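PDB 1PXZ: pectate lyase 1, which cleaves de-esterified pectin (polygalacturonate) by calcium-dependent beta-elimination, with low activity, and is the major pollen allergen of mountain cedar. Local coordinates for residues A[16-21]-A[91-96]; A[39-44]-A[58-63]; A[319-322]-A[326-329]. One frame throughout, in Å; residues are numbered along the deposited sequence.

Interaction 1 of 3, residues A[16-21]-A[91-96]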
loop_
_atom_site.group_PDB
_atom_site.type_symbol
_atom_site.label_atom_id
_atom_site.label_comp_id
_atom_site.label_asym_id
_atom_site.label_seq_id
_atom_site.Cartn_x
_atom_site.Cartn_y
_atom_site.Cartn_z
ATOM N N GLN A 16 -3.207 24.109 6.574
ATOM C CA GLN A 16 -2.203 25.189 6.656
ATOM C C GLN A 16 -0.828 24.619 6.967
ATOM O O GLN A 16 0.161 25.357 6.983
ATOM C CB GLN A 16 -2.649 26.249 7.671
ATOM C CG GLN A 16 -2.604 25.766 9.101
ATOM C CD GLN A 16 -3.397 26.645 10.048
ATOM O OE1 GLN A 16 -4.017 27.638 9.666
ATOM N NE2 GLN A 16 -3.367 26.268 11.329
ATOM N N ASN A 17 -0.748 23.303 7.193
ATOM C CA ASN A 17 0.562 22.690 7.413
ATOM C C ASN A 17 0.622 21.304 6.785
ATOM O O ASN A 17 0.762 20.298 7.477
ATOM C CB ASN A 17 0.836 22.633 8.910
ATOM C CG ASN A 17 2.255 22.307 9.297
ATOM O OD1 ASN A 17 2.518 22.290 10.509
ATOM N ND2 ASN A 17 3.150 22.062 8.357
ATOM N N ARG A 18 0.522 21.242 5.454
ATOM C CA ARG A 18 0.436 19.918 4.831
ATOM C C ARG A 18 1.674 19.082 5.126
ATOM O O ARG A 18 1.564 17.856 5.166
ATOM C CB ARG A 18 0.265 20.007 3.314
ATOM C CG ARG A 18 -1.094 20.491 2.813
ATOM C CD ARG A 18 -0.997 20.687 1.288
ATOM N NE ARG A 18 -2.263 21.113 0.705
ATOM C CZ ARG A 18 -3.201 20.258 0.309
ATOM N NH1 ARG A 18 -3.002 18.938 0.438
ATOM N NH2 ARG A 18 -4.325 20.728 -0.219
ATOM N N MET A 19 2.876 19.645 5.304
ATOM C CA MET A 19 4.005 18.712 5.371
ATOM C C MET A 19 4.193 18.087 6.744
ATOM O O MET A 19 5.073 17.253 6.959
ATOM C CB MET A 19 5.287 19.431 4.941
ATOM C CG MET A 19 5.214 19.900 3.476
ATOM S SD MET A 19 6.841 20.477 2.984
ATOM C CE MET A 19 6.677 20.758 1.235
ATOM N N LYS A 20 3.353 18.471 7.706
ATOM C CA LYS A 20 3.435 17.804 9.007
ATOM C C LYS A 20 3.179 16.309 8.859
ATOM O O LYS A 20 3.739 15.516 9.611
ATOM C CB LYS A 20 2.418 18.406 9.965
ATOM C CG LYS A 20 2.473 17.859 11.380
ATOM C CD LYS A 20 1.654 18.731 12.310
ATOM C CE LYS A 20 1.997 18.413 13.764
ATOM N NZ LYS A 20 0.802 18.573 14.640
ATOM N N LEU A 21 2.334 15.942 7.902
ATOM C CA LEU A 21 2.076 14.525 7.607
ATOM C C LEU A 21 3.348 13.705 7.531
ATOM O O LEU A 21 3.433 12.577 8.024
ATOM C CB LEU A 21 1.302 14.431 6.279
ATOM C CG LEU A 21 0.983 13.013 5.797
ATOM C CD1 LEU A 21 -0.042 12.349 6.704
ATOM C CD2 LEU A 21 0.518 13.036 4.348
ATOM N N THR A 91 5.726 13.630 -2.834
ATOM C CA THR A 91 4.458 13.335 -2.173
ATOM C C THR A 91 3.358 13.624 -3.190
ATOM O O THR A 91 3.424 14.676 -3.833
ATOM C CB THR A 91 4.229 14.178 -0.915
ATOM O OG1 THR A 91 5.260 13.806 0.017
ATOM C CG2 THR A 91 2.871 13.888 -0.295
ATOM N N ILE A 92 2.430 12.695 -3.341
ATOM C CA ILE A 92 1.192 13.079 -4.077
ATOM C C ILE A 92 0.119 13.120 -3.007
ATOM O O ILE A 92 -0.176 12.090 -2.405
ATOM C CB ILE A 92 0.932 12.127 -5.234
ATOM C CG1 ILE A 92 2.190 11.976 -6.119
ATOM C CG2 ILE A 92 -0.297 12.545 -6.030
ATOM C CD1 ILE A 92 1.957 11.088 -7.338
ATOM N N ASP A 93 -0.412 14.301 -2.736
ATOM C CA ASP A 93 -1.276 14.556 -1.587
ATOM C C ASP A 93 -2.663 14.975 -2.058
ATOM O O ASP A 93 -2.835 16.115 -2.514
ATOM C CB ASP A 93 -0.583 15.610 -0.709
ATOM C CG ASP A 93 -1.377 16.201 0.427
ATOM O OD1 ASP A 93 -2.475 15.728 0.794
ATOM O OD2 ASP A 93 -0.940 17.215 1.033
ATOM N N GLY A 94 -3.667 14.105 -1.950
ATOM C CA GLY A 94 -5.033 14.411 -2.354
ATOM C C GLY A 94 -5.920 15.120 -1.361
ATOM O O GLY A 94 -7.129 15.285 -1.563
ATOM N N ARG A 95 -5.392 15.554 -0.211
ATOM C CA ARG A 95 -6.220 16.244 0.763
ATOM C C ARG A 95 -6.712 17.563 0.164
ATOM O O ARG A 95 -5.887 18.262 -0.419
ATOM C CB ARG A 95 -5.475 16.548 2.075
ATOM C CG ARG A 95 -5.243 15.232 2.871
ATOM C CD ARG A 95 -4.319 15.536 4.051
ATOM N NE ARG A 95 -3.007 16.016 3.605
ATOM C CZ ARG A 95 -2.011 16.349 4.422
ATOM N NH1 ARG A 95 -2.183 16.253 5.742
ATOM N NH2 ARG A 95 -0.851 16.782 3.935
ATOM N N GLY A 96 -8.002 17.813 0.351
ATOM C CA GLY A 96 -8.525 19.105 -0.068
ATOM C C GLY A 96 -9.142 19.024 -1.445
ATOM O O GLY A 96 -9.712 19.992 -1.945
HETATM O O HOH W 1 -0.362 17.688 7.588
#

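Interaction 2 of 3, residues A[39-44]-A[58-63]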
loop_
_atom_site.group_PDB
_atom_site.type_symbol
_atom_site.label_atom_id
_atom_site.label_comp_id
_atom_site.label_asym_id
_atom_site.label_seq_id
_atom_site.Cartn_x
_atom_site.Cartn_y
_atom_site.Cartn_z
ATOM N N ASP A 39 9.397 22.083 -2.803
ATOM C CA ASP A 39 8.344 23.071 -2.986
ATOM C C ASP A 39 6.991 22.390 -3.145
ATOM O O ASP A 39 6.933 21.244 -3.595
ATOM C CB ASP A 39 8.544 23.896 -4.267
ATOM C CG ASP A 39 9.949 24.451 -4.395
ATOM O OD1 ASP A 39 10.371 25.153 -3.449
ATOM O OD2 ASP A 39 10.617 24.190 -5.419
ATOM N N PHE A 40 5.922 23.117 -2.833
ATOM C CA PHE A 40 4.609 22.655 -3.229
ATOM C C PHE A 40 4.459 22.774 -4.749
ATOM O O PHE A 40 4.927 23.762 -5.305
ATOM C CB PHE A 40 3.501 23.456 -2.562
ATOM C CG PHE A 40 3.378 23.208 -1.059
ATOM C CD1 PHE A 40 2.922 21.985 -0.593
ATOM C CD2 PHE A 40 3.707 24.202 -0.155
ATOM C CE1 PHE A 40 2.796 21.767 0.777
ATOM C CE2 PHE A 40 3.600 23.984 1.210
ATOM C CZ PHE A 40 3.146 22.756 1.675
ATOM N N TYR A 41 3.828 21.809 -5.386
ATOM C CA TYR A 41 3.533 21.769 -6.815
ATOM C C TYR A 41 2.030 21.586 -6.984
ATOM O O TYR A 41 1.439 20.624 -6.473
ATOM C CB TYR A 41 4.306 20.649 -7.538
ATOM C CG TYR A 41 3.941 20.516 -9.014
ATOM C CD1 TYR A 41 4.617 21.249 -9.981
ATOM C CD2 TYR A 41 2.935 19.665 -9.461
ATOM C CE1 TYR A 41 4.271 21.113 -11.319
ATOM C CE2 TYR A 41 2.571 19.522 -10.778
ATOM C CZ TYR A 41 3.262 20.270 -11.719
ATOM O OH TYR A 41 2.890 20.107 -13.031
ATOM N N THR A 42 1.379 22.455 -7.756
ATOM C CA THR A 42 -0.070 22.313 -7.882
ATOM C C THR A 42 -0.440 21.789 -9.260
ATOM O O THR A 42 0.020 22.342 -10.269
ATOM C CB THR A 42 -0.804 23.654 -7.625
ATOM O OG1 THR A 42 -0.491 24.128 -6.305
ATOM C CG2 THR A 42 -2.310 23.444 -7.727
ATOM N N VAL A 43 -1.244 20.739 -9.276
ATOM C CA VAL A 43 -1.817 20.213 -10.507
ATOM C C VAL A 43 -3.021 21.081 -10.873
ATOM O O VAL A 43 -3.983 21.121 -10.101
ATOM C CB VAL A 43 -2.253 18.734 -10.409
ATOM C CG1 VAL A 43 -2.856 18.286 -11.727
ATOM C CG2 VAL A 43 -1.059 17.874 -10.014
ATOM N N THR A 44 -2.898 21.763 -12.020
ATOM C CA THR A 44 -3.989 22.623 -12.468
ATOM C C THR A 44 -4.671 22.066 -13.711
ATOM O O THR A 44 -5.671 22.615 -14.130
ATOM C CB THR A 44 -3.465 24.041 -12.779
ATOM O OG1 THR A 44 -2.405 23.925 -13.742
ATOM C CG2 THR A 44 -2.868 24.613 -11.508
ATOM N N LEU A 58 -0.125 16.384 -13.841
ATOM C CA LEU A 58 0.370 15.488 -12.786
ATOM C C LEU A 58 1.692 14.866 -13.184
ATOM O O LEU A 58 2.654 14.757 -12.407
ATOM C CB LEU A 58 -0.714 14.436 -12.518
ATOM C CG LEU A 58 -0.301 13.320 -11.552
ATOM C CD1 LEU A 58 0.121 13.916 -10.222
ATOM C CD2 LEU A 58 -1.447 12.321 -11.377
ATOM N N ARG A 59 1.806 14.415 -14.448
ATOM C CA ARG A 59 3.040 13.731 -14.837
ATOM C C ARG A 59 4.230 14.672 -14.811
ATOM O O ARG A 59 5.327 14.266 -14.441
ATOM C CB ARG A 59 2.928 13.080 -16.215
ATOM C CG ARG A 59 4.164 12.251 -16.601
ATOM C CD ARG A 59 3.952 11.714 -18.020
ATOM N NE ARG A 59 2.760 10.871 -18.124
ATOM C CZ ARG A 59 2.765 9.565 -17.908
ATOM N NH1 ARG A 59 3.879 8.921 -17.571
ATOM N NH2 ARG A 59 1.637 8.889 -18.034
ATOM N N TYR A 60 4.047 15.938 -15.192
ATOM C CA TYR A 60 5.195 16.850 -15.053
ATOM C C TYR A 60 5.669 16.916 -13.615
ATOM O O TYR A 60 6.846 16.820 -13.304
ATOM C CB TYR A 60 4.781 18.244 -15.533
ATOM C CG TYR A 60 5.884 19.289 -15.506
ATOM C CD1 TYR A 60 6.706 19.483 -16.610
ATOM C CD2 TYR A 60 6.097 20.085 -14.388
ATOM C CE1 TYR A 60 7.721 20.436 -16.608
ATOM C CE2 TYR A 60 7.104 21.034 -14.375
ATOM C CZ TYR A 60 7.905 21.205 -15.478
ATOM O OH TYR A 60 8.894 22.165 -15.420
ATOM N N GLY A 61 4.783 17.142 -12.649
ATOM C CA GLY A 61 5.357 17.261 -11.306
ATOM C C GLY A 61 5.924 15.943 -10.814
ATOM O O GLY A 61 6.950 15.902 -10.127
ATOM N N ALA A 62 5.253 14.841 -11.155
ATOM C CA ALA A 62 5.687 13.533 -10.636
ATOM C C ALA A 62 7.026 13.102 -11.199
ATOM O O ALA A 62 7.727 12.292 -10.601
ATOM C CB ALA A 62 4.618 12.493 -10.941
ATOM N N THR A 63 7.445 13.623 -12.367
ATOM C CA THR A 63 8.695 13.168 -12.948
ATOM C C THR A 63 9.868 14.112 -12.681
ATOM O O THR A 63 10.982 13.830 -13.147
ATOM C CB THR A 63 8.580 13.011 -14.488
ATOM O OG1 THR A 63 8.043 14.227 -15.026
ATOM C CG2 THR A 63 7.613 11.886 -14.836
#

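Interaction 3 of 3, residues A[319-322]-A[326-329]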
loop_
_atom_site.group_PDB
_atom_site.type_symbol
_atom_site.label_atom_id
_atom_site.label_comp_id
_atom_site.label_asym_id
_atom_site.label_seq_id
_atom_site.Cartn_x
_atom_site.Cartn_y
_atom_site.Cartn_z
ATOM N N ASN A 319 9.339 -8.078 18.201
ATOM C CA ASN A 319 10.605 -7.346 18.334
ATOM C C ASN A 319 11.264 -7.109 16.979
ATOM O O ASN A 319 12.291 -7.690 16.625
ATOM C CB ASN A 319 11.557 -8.091 19.268
ATOM C CG ASN A 319 12.523 -7.139 19.949
ATOM O OD1 ASN A 319 13.024 -7.440 21.030
ATOM N ND2 ASN A 319 12.777 -5.999 19.317
ATOM N N ILE A 320 10.655 -6.233 16.175
ATOM C CA ILE A 320 11.121 -6.041 14.804
ATOM C C ILE A 320 11.475 -4.601 14.463
ATOM O O ILE A 320 12.130 -4.423 13.432
ATOM C CB ILE A 320 10.027 -6.555 13.827
ATOM C CG1 ILE A 320 8.662 -5.890 13.963
ATOM C CG2 ILE A 320 9.876 -8.075 13.985
ATOM C CD1 ILE A 320 7.657 -6.228 12.871
ATOM N N TYR A 321 11.043 -3.634 15.262
ATOM C CA TYR A 321 11.160 -2.209 15.007
ATOM C C TYR A 321 12.212 -1.514 15.872
ATOM O O TYR A 321 12.320 -1.860 17.047
ATOM C CB TYR A 321 9.840 -1.506 15.324
ATOM C CG TYR A 321 8.697 -1.836 14.387
ATOM C CD1 TYR A 321 8.905 -1.874 13.011
ATOM C CD2 TYR A 321 7.429 -2.106 14.882
ATOM C CE1 TYR A 321 7.863 -2.178 12.138
ATOM C CE2 TYR A 321 6.385 -2.408 14.016
ATOM C CZ TYR A 321 6.609 -2.440 12.652
ATOM O OH TYR A 321 5.574 -2.743 11.771
ATOM N N ASN A 322 12.921 -0.530 15.354
ATOM C CA ASN A 322 13.768 0.347 16.161
ATOM C C ASN A 322 12.945 1.497 16.710
ATOM O O ASN A 322 11.736 1.612 16.512
ATOM C CB ASN A 322 14.965 0.844 15.350
ATOM C CG ASN A 322 14.629 1.795 14.228
ATOM O OD1 ASN A 322 13.764 2.656 14.323
ATOM N ND2 ASN A 322 15.311 1.684 13.089
ATOM N N ALA A 326 8.785 1.996 15.876
ATOM C CA ALA A 326 7.883 1.303 16.778
ATOM C C ALA A 326 6.598 2.077 16.986
ATOM O O ALA A 326 6.612 3.309 17.005
ATOM C CB ALA A 326 8.558 1.086 18.145
ATOM N N PHE A 327 5.482 1.365 17.171
ATOM C CA PHE A 327 4.252 2.037 17.530
ATOM C C PHE A 327 3.332 1.079 18.285
ATOM O O PHE A 327 3.488 -0.139 18.188
ATOM C CB PHE A 327 3.540 2.523 16.269
ATOM C CG PHE A 327 3.139 1.395 15.329
ATOM C CD1 PHE A 327 4.072 0.815 14.492
ATOM C CD2 PHE A 327 1.833 0.946 15.308
ATOM C CE1 PHE A 327 3.714 -0.201 13.617
ATOM C CE2 PHE A 327 1.453 -0.062 14.428
ATOM C CZ PHE A 327 2.395 -0.619 13.579
ATOM N N LYS A 328 2.381 1.633 19.007
ATOM C CA LYS A 328 1.513 0.776 19.815
ATOM C C LYS A 328 0.464 0.051 18.991
ATOM O O LYS A 328 -0.221 0.659 18.175
ATOM C CB LYS A 328 0.787 1.637 20.861
ATOM C CG LYS A 328 0.066 0.795 21.909
ATOM C CD LYS A 328 -0.482 1.670 23.026
ATOM C CE LYS A 328 0.618 2.226 23.917
ATOM N NZ LYS A 328 0.555 3.710 24.045
ATOM N N VAL A 329 0.316 -1.244 19.217
ATOM C CA VAL A 329 -0.751 -2.028 18.614
ATOM C C VAL A 329 -1.746 -2.397 19.707
ATOM O O VAL A 329 -1.354 -2.973 20.736
ATOM C CB VAL A 329 -0.177 -3.268 17.919
ATOM C CG1 VAL A 329 -1.277 -4.063 17.223
ATOM C CG2 VAL A 329 0.896 -2.880 16.900
#

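Interaction 1 of 3, residues A[16-21]-A[91-96]
Two arginines, R18 and R95, run past one another head to tail, each guanidinium reaching a backbone carbonyl of the other. R18 grips R95 O end-on with both terminal nitrogens, NH2 to O at 2.9 Å and NH1 to O at 3.1 Å, the oxygen lying close to the R18 guanidinium plane and the two nitrogens coming from the same face of the carbonyl plane. In return R95 NH2 donates to R18 O over 2.9 Å, with an N-H...O angle of 158°.

The D93 carboxylate between them probably offsets the nearness of the two positive groups. It is held side-on by R95: NE meets OD1 at 2.9 Å on the syn side, whereas NH2 reaches OD2 from above the carboxylate plane. R18 NH1 adds a salt bridge to OD2 at 2.8 Å, although the hydrogen bond within it is weak. The guanidinium and carboxylate planes of R18 and D93 stand 68° apart. OD1 also accepts from the backbone N of R95, which closes an Asx turn just as strand 90-93 ends. The bend of R95 at chi3 (-62°) turns its guanidinium back so that its NE/NH2 edge meets the D93 carboxylate, while R18 runs extended from CG to NE to reach D93 and R95 O.

L21 supplies the apolar part, with CD2 lying 4.0 Å above one face of the R95 guanidinium, toward its rim. A water takes a hydrogen bond from R95 NH1 and gives one to N17 O, adding a water-mediated route to the direct bonds.

The contact lays the 3-10 turn of the N-terminal loop on the end of strand 90-93. W69 of strand 68-72 donates to D93 OD2, W8 makes a cation-pi contact with R95, and L21 packs on H119 of strand 114-119.

Interaction 2 of 3, residues A[39-44]-A[58-63]
Y41 is the principal side chain of this contact, laying one face of its ring on the backbone of helix 58-63 at G61. G61 CA sits 3.7 Å from the ring centroid and 15° off the ring normal, which meets the geometry of a CH-pi contact. The lack of a side chain at G61 allows so close an approach. With CG anti to the backbone N (chi1 176°), the Y41 ring projects from the strand to the helix. Its far end reaches Y60, whose side chain crosses it at about a right angle; Y41 CE1 and Y60 CD2 are 3.7 Å apart. The Y41 hydroxyl is fixed by hydrogen bonds with T57 O and G56 N.

V43 and L58 make the second point of packing. V43 CG2 lies 3.9 Å from L58 CA and 4.1 Å from L58 CD1. L58 continues onto L84, and V43 onto I70 and F72.

Over these segments the strand and helix axes run nearly antiparallel, 159° between their N-to-C directions, with a closest approach of 8.4 Å. Helix 58-63 packs against strand 39-43 and precedes the parallel strand 68-72, consistent with a helix capping the N-terminal end of a parallel beta-helix.

Interaction 3 of 3, residues A[319-322]-A[326-329]
Y321 and F327 meet through their rings, Y321 CE2 lying 3.5 Å from F327 CE1. The rings are inclined at 41° with centroids 5.6 Å apart, an oblique pairing that is neither a parallel stack nor a T-shape. F327 CG sits between the backbone N and the carbonyl carbon (chi1 62°), which swings the ring toward Y321. F327 CE1 also approaches Y321 OH, at 3.7 Å. Nearer the backbone, Y321 CB packs on A326 CB at 4.0 Å.

The polar link is a backbone bond from A326 N to N322 O, 3.0 Å long; the donor lies almost on the extension of the C=O bond, but the N-H...O angle is only 141°. This bond closes the turn across the three intervening residues. Side chains brace it: N322 OD1 accepts from N324 N, and E325 OE1 from N322 N. I320 CG1 lies 3.9 Å above one face of the Y321 ring, over its centre.

F327 touches V26 in the loop before strand 39-43. The tyrosine hydroxyl is hydrogen-bonded to T216 of strand 214-218 and H239 of strand 237-241, and I320 packs on L262 of strand 260-264, so this surface turn lies across neighbouring parallel strands of the beta-helix.

From the N terminus, the chain first lays down 16-21, which waits some 70 residues for its partner at 91-96. Within that long excursion strand 39-43 meets helix 58-63, so interaction 2 opens and closes before interaction 1 closes, and nests within it. The two touch directly: M19 CG and R18 CD each lie 4.0 Å from the F40 ring, at CZ and CE1 respectively. Together they join the N-terminal loop, helix 58-63, which probably caps the beta-helix, and its opening strands. Interaction 3 follows in series, closing a short turn late in the chain; its nearest atoms are about 13 Å from interaction 1 and about 25 Å from interaction 2, and it ties the C-terminal loop to later strands.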